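Local coordinates for protein leucyl aminopeptidase (Trypanosoma brucei brucei, PDB 5NTD) that probably removes N-terminal residues such as leucine from peptides, as a hexameric, dinuclear metal-dependent aminopeptidase of the M17 family, at residues V292-G297 / D371-I376; K261-A266 / L341-I346; D247-E250 / I256-V259. All blocks are in the same frame, centred on the assembly; numbering follows the deposited sequence.

Contact 1. Residues V292-G297 / D371-I376; sequences VYDCGG and DAEGRI. With MN (manganese (II) ion), chain B; MN (manganese (II) ion), chain C; BES (2-(3-amino-2-hydroxy-4-phenyl-butyrylamino)-4-methyl-pentanoic acid), chain D; BCT (bicarbonate ion), chain E.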
loop_
_atom_site.group_PDB
_atom_site.type_symbol
_atom_site.label_atom_id
_atom_site.label_comp_id
_atom_site.label_asym_id
_atom_site.label_seq_id
_atom_site.Cartn_x
_atom_site.Cartn_y
_atom_site.Cartn_z
ATOM N N VAL G 292 -26.003 10.628 4.218
ATOM C CA VAL G 292 -25.595 12.061 4.192
ATOM C C VAL G 292 -24.084 12.233 4.154
ATOM O O VAL G 292 -23.575 13.201 3.607
ATOM C CB VAL G 292 -26.182 12.856 5.365
ATOM C CG1 VAL G 292 -27.680 12.971 5.165
ATOM C CG2 VAL G 292 -25.876 12.206 6.701
ATOM N N TYR G 293 -23.399 11.295 4.797
ATOM C CA TYR G 293 -21.953 11.149 4.670
ATOM C C TYR G 293 -21.515 9.725 4.986
ATOM O O TYR G 293 -22.011 9.105 5.910
ATOM C CB TYR G 293 -21.246 12.099 5.578
ATOM C CG TYR G 293 -19.767 12.286 5.289
ATOM C CD1 TYR G 293 -19.336 12.880 4.098
ATOM C CD2 TYR G 293 -18.805 11.860 6.195
ATOM C CE1 TYR G 293 -18.003 13.072 3.846
ATOM C CE2 TYR G 293 -17.458 12.044 5.955
ATOM C CZ TYR G 293 -17.054 12.651 4.786
ATOM O OH TYR G 293 -15.715 12.846 4.533
ATOM N N ASP G 294 -20.642 9.204 4.130
ATOM C CA ASP G 294 -20.151 7.800 4.191
ATOM C C ASP G 294 -18.660 7.915 4.521
ATOM O O ASP G 294 -17.823 7.966 3.629
ATOM C CB ASP G 294 -20.365 7.037 2.840
ATOM C CG ASP G 294 -20.140 5.498 2.945
ATOM O OD1 ASP G 294 -19.814 5.095 4.078
ATOM O OD2 ASP G 294 -20.368 4.692 1.919
ATOM N N CYS G 295 -18.320 7.901 5.805
ATOM C CA CYS G 295 -16.888 7.807 6.195
ATOM C C CYS G 295 -16.328 6.368 6.076
ATOM O O CYS G 295 -15.146 6.161 6.200
ATOM C CB CYS G 295 -16.643 8.370 7.599
ATOM S SG CYS G 295 -16.869 7.227 8.988
ATOM N N GLY G 296 -17.222 5.406 5.888
ATOM C CA GLY G 296 -16.897 3.963 5.861
ATOM C C GLY G 296 -17.260 3.214 7.136
ATOM O O GLY G 296 -17.284 2.006 7.184
ATOM N N GLY G 297 -17.534 3.983 8.180
ATOM C CA GLY G 297 -17.658 3.445 9.526
ATOM C C GLY G 297 -16.283 2.926 9.999
ATOM O O GLY G 297 -15.240 3.451 9.643
ATOM N N ASP G 371 -18.406 -0.521 5.510
ATOM C CA ASP G 371 -18.433 0.436 4.372
ATOM C C ASP G 371 -19.348 0.001 3.229
ATOM O O ASP G 371 -19.631 0.802 2.282
ATOM C CB ASP G 371 -17.042 0.726 3.836
ATOM C CG ASP G 371 -16.987 1.980 3.021
ATOM O OD1 ASP G 371 -18.003 2.785 2.949
ATOM O OD2 ASP G 371 -15.948 2.131 2.367
ATOM N N ALA G 372 -19.852 -1.220 3.369
ATOM C CA ALA G 372 -21.004 -1.715 2.574
ATOM C C ALA G 372 -22.334 -1.494 3.331
ATOM O O ALA G 372 -23.085 -2.429 3.630
ATOM C CB ALA G 372 -20.829 -3.173 2.194
ATOM N N GLU G 373 -22.562 -0.234 3.632
ATOM C CA GLU G 373 -23.686 0.218 4.481
ATOM C C GLU G 373 -24.980 0.418 3.697
ATOM O O GLU G 373 -26.067 0.270 4.218
ATOM C CB GLU G 373 -23.316 1.510 5.199
ATOM C CG GLU G 373 -23.465 2.848 4.431
ATOM C CD GLU G 373 -22.511 3.100 3.270
ATOM O OE1 GLU G 373 -22.867 3.926 2.349
ATOM O OE2 GLU G 373 -21.358 2.514 3.259
ATOM N N GLY G 374 -24.823 0.780 2.447
ATOM C CA GLY G 374 -25.929 1.217 1.621
ATOM C C GLY G 374 -26.916 0.111 1.415
ATOM O O GLY G 374 -28.118 0.293 1.552
ATOM N N ARG G 375 -26.403 -1.055 1.097
ATOM C CA ARG G 375 -27.258 -2.179 0.820
ATOM C C ARG G 375 -28.054 -2.580 2.053
ATOM O O ARG G 375 -29.174 -3.083 1.961
ATOM C CB ARG G 375 -26.445 -3.352 0.263
ATOM C CG ARG G 375 -25.562 -4.024 1.284
ATOM C CD ARG G 375 -24.546 -4.912 0.592
ATOM N NE ARG G 375 -23.569 -4.110 -0.156
ATOM C CZ ARG G 375 -22.686 -4.616 -1.003
ATOM N NH1 ARG G 375 -22.651 -5.925 -1.227
ATOM N NH2 ARG G 375 -21.882 -3.829 -1.646
ATOM N N ILE G 376 -27.451 -2.370 3.217
ATOM C CA ILE G 376 -28.115 -2.705 4.505
ATOM C C ILE G 376 -29.305 -1.774 4.751
ATOM O O ILE G 376 -30.406 -2.161 5.073
ATOM C CB ILE G 376 -27.125 -2.604 5.676
ATOM C CG1 ILE G 376 -26.098 -3.751 5.568
ATOM C CG2 ILE G 376 -27.857 -2.654 7.000
ATOM C CD1 ILE G 376 -24.970 -3.671 6.554
HETATM MN MN MN B . -19.765 2.802 2.113
HETATM MN MN MN C . -21.997 4.617 0.734
HETATM N N2 BES D . -21.108 5.009 -1.040
HETATM C C1 BES D . -20.105 4.031 -1.455
HETATM C C6 BES D . -20.075 3.792 -2.985
HETATM C C7 BES D . -19.310 4.772 -3.830
HETATM C C8 BES D . -19.899 5.954 -4.260
HETATM C C12 BES D . -18.016 4.489 -4.248
HETATM C C9 BES D . -19.194 6.855 -5.052
HETATM C C11 BES D . -17.301 5.398 -5.044
HETATM C C10 BES D . -17.884 6.585 -5.441
HETATM C C2 BES D . -20.415 2.735 -0.677
HETATM O O2 BES D . -21.044 2.952 0.624
HETATM C C3 BES D . -19.116 2.028 -0.428
HETATM O O3 BES D . -18.542 2.378 0.631
HETATM N N1 BES D . -18.811 1.103 -1.353
HETATM C C4 BES D . -17.638 0.281 -1.356
HETATM C C13 BES D . -17.874 -1.046 -0.643
HETATM C C14 BES D . -16.603 -1.807 -0.268
HETATM C C15 BES D . -15.480 -1.010 0.384
HETATM C C16 BES D . -16.948 -2.913 0.699
HETATM C C5 BES D . -17.217 -0.042 -2.749
HETATM O O1 BES D . -16.011 -0.024 -2.995
HETATM O O4 BES D . -18.064 -0.325 -3.602
HETATM C C BCT E . -22.748 -0.550 -0.152
HETATM O O1 BCT E . -22.902 0.649 0.454
HETATM O O2 BCT E . -23.510 -1.503 0.020
HETATM O O3 BCT E . -21.760 -0.742 -0.901
#
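D294 brings its carboxylate up against those of D371 and E373 around two manganese ions, both held by D294 and E373 and one by D371: this is the dinuclear metal centre of the M17 aminopeptidase active site, here blocked by bestatin. D294 OD2 bridges the metals, 2.0 Å from each ion. E373 also spans the pair but divides the work, OE1 going to one ion and OE2 to the other, and its plane stands 71° from that of D294. CG of E373 sits between the backbone N and the carbonyl carbon (chi1 82°), and a second bend at chi2 carries the carboxylate to the metals. D371 chelates one manganese through OD1 and its own carbonyl O; K289 and D312 complete the protein ligands of the other. Bestatin O2 bridges both ions. Such crowding of acceptor oxygens, D294 OD2 to E373 OE1 being 2.6 Å, is accounted for by the shared metals. Second-shell bonds hold the outer oxygens: N344 ND2 to D294 OD1, and a K301 salt bridge to D371 OD2. On the far flank R375 grips a bicarbonate at its guanidinium edge, the NE to BCT O2 bond measuring 2.6 Å and nearly straight at 173°.

Contact 2. Residues K261-A266 / L341-I346; sequences KAAFEA and LAENAI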
loop_
_atom_site.group_PDB
_atom_site.type_symbol
_atom_site.label_atom_id
_atom_site.label_comp_id
_atom_site.label_asym_id
_atom_site.label_seq_id
_atom_site.Cartn_x
_atom_site.Cartn_y
_atom_site.Cartn_z
ATOM N N LYS G 261 -26.377 4.579 13.864
ATOM C CA LYS G 261 -26.440 4.862 15.339
ATOM C C LYS G 261 -25.197 5.505 15.938
ATOM O O LYS G 261 -25.249 6.134 16.989
ATOM C CB LYS G 261 -26.772 3.613 16.123
ATOM C CG LYS G 261 -25.689 2.566 16.020
ATOM C CD LYS G 261 -26.044 1.309 16.780
ATOM C CE LYS G 261 -25.084 0.237 16.373
ATOM N NZ LYS G 261 -24.895 -0.707 17.486
ATOM N N ALA G 262 -24.088 5.380 15.239
ATOM C CA ALA G 262 -22.827 5.998 15.704
ATOM C C ALA G 262 -22.796 7.520 15.521
ATOM O O ALA G 262 -22.024 8.205 16.190
ATOM C CB ALA G 262 -21.629 5.384 14.987
ATOM N N ALA G 263 -23.632 8.015 14.625
ATOM C CA ALA G 263 -23.572 9.423 14.189
ATOM C C ALA G 263 -24.115 10.390 15.235
ATOM O O ALA G 263 -24.876 10.023 16.130
ATOM C CB ALA G 263 -24.313 9.633 12.876
ATOM N N PHE G 264 -23.710 11.634 15.088
ATOM C CA PHE G 264 -24.183 12.719 15.937
ATOM C C PHE G 264 -25.699 12.953 15.753
ATOM O O PHE G 264 -26.432 13.053 16.720
ATOM C CB PHE G 264 -23.418 13.986 15.632
ATOM C CG PHE G 264 -23.799 15.156 16.492
ATOM C CD1 PHE G 264 -23.358 15.243 17.809
ATOM C CD2 PHE G 264 -24.579 16.196 15.973
ATOM C CE1 PHE G 264 -23.688 16.353 18.581
ATOM C CE2 PHE G 264 -24.925 17.303 16.744
ATOM C CZ PHE G 264 -24.474 17.374 18.048
ATOM N N GLU G 265 -26.148 13.008 14.509
ATOM C CA GLU G 265 -27.599 13.104 14.168
ATOM C C GLU G 265 -28.171 11.705 13.925
ATOM O O GLU G 265 -27.555 10.843 13.264
ATOM C CB GLU G 265 -27.830 13.973 12.953
ATOM C CG GLU G 265 -27.264 15.388 13.073
ATOM C CD GLU G 265 -28.169 16.331 13.858
ATOM O OE1 GLU G 265 -28.991 15.781 14.591
ATOM O OE2 GLU G 265 -28.090 17.588 13.776
ATOM N N ALA G 266 -29.343 11.467 14.483
ATOM C CA ALA G 266 -29.947 10.116 14.445
ATOM C C ALA G 266 -30.385 9.710 13.042
ATOM O O ALA G 266 -30.730 10.556 12.224
ATOM C CB ALA G 266 -31.129 10.058 15.389
ATOM N N LEU G 341 -32.272 7.519 5.589
ATOM C CA LEU G 341 -31.352 8.576 6.044
ATOM C C LEU G 341 -30.494 8.144 7.228
ATOM O O LEU G 341 -30.981 7.723 8.277
ATOM C CB LEU G 341 -32.089 9.834 6.443
ATOM C CG LEU G 341 -32.998 10.423 5.382
ATOM C CD1 LEU G 341 -33.752 11.634 5.954
ATOM C CD2 LEU G 341 -32.228 10.844 4.151
ATOM N N ALA G 342 -29.196 8.245 7.015
ATOM C CA ALA G 342 -28.209 7.922 8.060
ATOM C C ALA G 342 -26.879 8.548 7.683
ATOM O O ALA G 342 -26.590 8.764 6.518
ATOM C CB ALA G 342 -28.035 6.422 8.222
ATOM N N GLU G 343 -26.092 8.870 8.687
ATOM C CA GLU G 343 -24.660 9.111 8.480
ATOM C C GLU G 343 -23.921 7.850 8.923
ATOM O O GLU G 343 -24.180 7.337 10.008
ATOM C CB GLU G 343 -24.126 10.306 9.242
ATOM C CG GLU G 343 -22.616 10.473 9.026
ATOM C CD GLU G 343 -22.056 11.783 9.522
ATOM O OE1 GLU G 343 -22.661 12.441 10.412
ATOM O OE2 GLU G 343 -20.923 12.123 9.105
ATOM N N ASN G 344 -23.037 7.372 8.047
ATOM C CA ASN G 344 -22.149 6.230 8.359
ATOM C C ASN G 344 -20.908 6.776 9.025
ATOM O O ASN G 344 -19.967 7.218 8.402
ATOM C CB ASN G 344 -21.787 5.437 7.136
ATOM C CG ASN G 344 -21.205 4.071 7.469
ATOM O OD1 ASN G 344 -21.365 3.559 8.572
ATOM N ND2 ASN G 344 -20.546 3.454 6.486
ATOM N N ALA G 345 -20.982 6.806 10.336
ATOM C CA ALA G 345 -20.022 7.526 11.174
ATOM C C ALA G 345 -19.099 6.548 11.876
ATOM O O ALA G 345 -19.335 5.350 11.933
ATOM C CB ALA G 345 -20.745 8.404 12.210
ATOM N N ILE G 346 -18.077 7.116 12.465
ATOM C CA ILE G 346 -17.091 6.309 13.208
ATOM C C ILE G 346 -17.022 6.838 14.640
ATOM O O ILE G 346 -16.932 8.034 14.890
ATOM C CB ILE G 346 -15.680 6.241 12.516
ATOM C CG1 ILE G 346 -14.801 5.229 13.259
ATOM C CG2 ILE G 346 -15.033 7.594 12.454
ATOM C CD1 ILE G 346 -13.567 4.818 12.506
HETATM O O HOH W 1 -23.270 5.839 12.049
HETATM O O HOH W 2 -21.759 11.860 13.089
HETATM O O HOH W 3 -24.643 13.381 11.807
HETATM O O HOH W 4 -27.331 8.580 11.303
#
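The loop that follows helix 254-260 packs here over the end of strand 334-344, part of the mixed central sheet of the catalytic domain. Direct contact is confined to small groups. A263 CB lies 3.7 Å from E343 CB, and A345 CB approaches A263 CA to 3.6 Å, while A262 CB rests near the carbonyl O of A345 at 3.8 Å. No direct hydrogen bond crosses the interface; four waters make the polar links instead. One accepts from A345 N and, weakly, from A262 N, and may donate to the nearby E343 carbonyl O; another accepts a hydrogen bond from E343 N and donates one to E265 O. The remaining two both donate to E343 OE1, at 2.9 and 2.6 Å from their oxygens, and accept from F264 N and E265 N respectively. E343 reaches them because CG is anti to the backbone N (chi1 178°) and the chain beyond it is extended, carrying the carboxylate alongside the loop. Its OE2 turns to a different partner, the NE of R352 of a second subunit, in a salt bridge. One carboxylate therefore serves both the hydrated loop and the subunit interface, and these donors would be expected to favour its ionised form.

Contact 3. Residues D247-E250 / I256-V259; sequences DLCE and IYSV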
loop_
_atom_site.group_PDB
_atom_site.type_symbol
_atom_site.label_atom_id
_atom_site.label_comp_id
_atom_site.label_asym_id
_atom_site.label_seq_id
_atom_site.Cartn_x
_atom_site.Cartn_y
_atom_site.Cartn_z
ATOM N N ASP G 247 -36.171 4.571 17.932
ATOM C CA ASP G 247 -37.450 3.933 17.519
ATOM C C ASP G 247 -37.258 2.964 16.382
ATOM O O ASP G 247 -38.026 2.003 16.230
ATOM C CB ASP G 247 -38.504 4.948 17.119
ATOM C CG ASP G 247 -38.936 5.817 18.285
ATOM O OD1 ASP G 247 -38.936 5.326 19.448
ATOM O OD2 ASP G 247 -39.327 6.982 18.034
ATOM N N LEU G 248 -36.206 3.188 15.586
ATOM C CA LEU G 248 -35.851 2.222 14.487
ATOM C C LEU G 248 -35.465 0.883 15.065
ATOM O O LEU G 248 -35.934 -0.160 14.643
ATOM C CB LEU G 248 -34.728 2.744 13.611
ATOM C CG LEU G 248 -35.155 3.915 12.727
ATOM C CD1 LEU G 248 -33.931 4.668 12.246
ATOM C CD2 LEU G 248 -35.979 3.431 11.535
ATOM N N CYS G 249 -34.673 0.936 16.116
ATOM C CA CYS G 249 -34.283 -0.280 16.855
ATOM C C CYS G 249 -35.504 -0.964 17.493
ATOM O O CYS G 249 -35.744 -2.134 17.283
ATOM C CB CYS G 249 -33.241 0.033 17.932
ATOM S SG CYS G 249 -32.638 -1.482 18.747
ATOM N N GLU G 250 -36.312 -0.188 18.219
ATOM C CA GLU G 250 -37.544 -0.758 18.914
ATOM C C GLU G 250 -38.495 -1.408 17.932
ATOM O O GLU G 250 -39.095 -2.427 18.215
ATOM C CB GLU G 250 -38.326 0.288 19.688
ATOM C CG GLU G 250 -37.516 1.163 20.660
ATOM C CD GLU G 250 -36.868 0.424 21.834
ATOM O OE1 GLU G 250 -36.951 -0.826 21.922
ATOM O OE2 GLU G 250 -36.248 1.134 22.691
ATOM N N ILE G 256 -30.855 -0.099 9.099
ATOM C CA ILE G 256 -30.679 1.352 9.133
ATOM C C ILE G 256 -30.285 1.847 10.530
ATOM O O ILE G 256 -29.504 2.783 10.666
ATOM C CB ILE G 256 -31.899 2.143 8.555
ATOM C CG1 ILE G 256 -31.592 3.630 8.533
ATOM C CG2 ILE G 256 -33.180 1.862 9.324
ATOM C CD1 ILE G 256 -32.534 4.426 7.660
ATOM N N TYR G 257 -30.855 1.263 11.553
ATOM C CA TYR G 257 -30.487 1.653 12.940
ATOM C C TYR G 257 -28.989 1.428 13.175
ATOM O O TYR G 257 -28.286 2.320 13.625
ATOM C CB TYR G 257 -31.317 0.899 14.019
ATOM C CG TYR G 257 -30.789 1.175 15.392
ATOM C CD1 TYR G 257 -30.933 2.431 15.966
ATOM C CD2 TYR G 257 -30.097 0.207 16.098
ATOM C CE1 TYR G 257 -30.402 2.705 17.215
ATOM C CE2 TYR G 257 -29.567 0.471 17.365
ATOM C CZ TYR G 257 -29.710 1.723 17.902
ATOM O OH TYR G 257 -29.191 2.011 19.144
ATOM N N SER G 258 -28.531 0.235 12.859
ATOM C CA SER G 258 -27.134 -0.152 13.132
ATOM C C SER G 258 -26.139 0.698 12.339
ATOM O O SER G 258 -25.124 1.134 12.866
ATOM C CB SER G 258 -26.878 -1.608 12.819
ATOM O OG SER G 258 -27.611 -2.449 13.676
ATOM N N VAL G 259 -26.464 0.963 11.084
ATOM C CA VAL G 259 -25.613 1.792 10.214
ATOM C C VAL G 259 -25.511 3.198 10.743
ATOM O O VAL G 259 -24.419 3.797 10.808
ATOM C CB VAL G 259 -26.129 1.823 8.779
ATOM C CG1 VAL G 259 -25.445 2.916 7.978
ATOM C CG2 VAL G 259 -25.906 0.482 8.133
#
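A cysteine methylene sits squarely over an aromatic ring: C249 CB is 3.5 Å from the centroid of the Y257 ring and only 7° off its normal, a CH-pi contact centred on the face. The sulfur takes a lesser part. C249 SG is 4.3 Å from the same centroid and 29° off the normal, an oblique sulfur-aromatic approach displaced toward the CD2-CE2 side of the ring, as its 3.9 Å distance to Y257 CE2 confirms. With the tyrosine CG anti to the backbone N (chi1 172°), the ring is swung out from its own helix to stand beside residues 248 and 249.

At the root of that ring the contact becomes purely aliphatic. L248 CB meets Y257 CB at 3.9 Å, and the branched end of the leucine continues along the interface to I256, where CD2 lies 3.9 Å from I256 CG2. These two side chains cross obliquely. L248 and I256 both also rest on L269 of strand 268-274, which places their apolar patch against the sheet, whereas P5 of a third subunit packs on C249 and Y257. No hydrogen bond crosses between the segments, and what meets is side-chain carbon and sulfur. The arrangement is that of two short helices, 246-250 and 254-260, three residues apart, in the connection between antiparallel neighbours 239-244 and 268-274 of the catalytic-domain sheet.

In the fold
From the N terminus, contact 3 comes first and closes the shortest loop, packing helix 254-260 against helix 246-250 before contact 1 or contact 2 opens. The other two are long-range and cross: the order along the chain is 261-266, 292-297, 341-346, 371-376. Contact 2 closes a 74-residue excursion and contact 1 a 73-residue one. Their centres lie 10 Å apart, and they meet through strands 293-294 and 334-344, neighbours in one sheet, where Y293 O probably accepts a hydrogen bond from N344 N. Contact 3 reaches both: V259 packs on E373 and I376 of contact 1, while I256 CD1 touches L341 O of contact 2. Together they tie the helical pair, the sheet and the start of helix 374-387 to the metal centre.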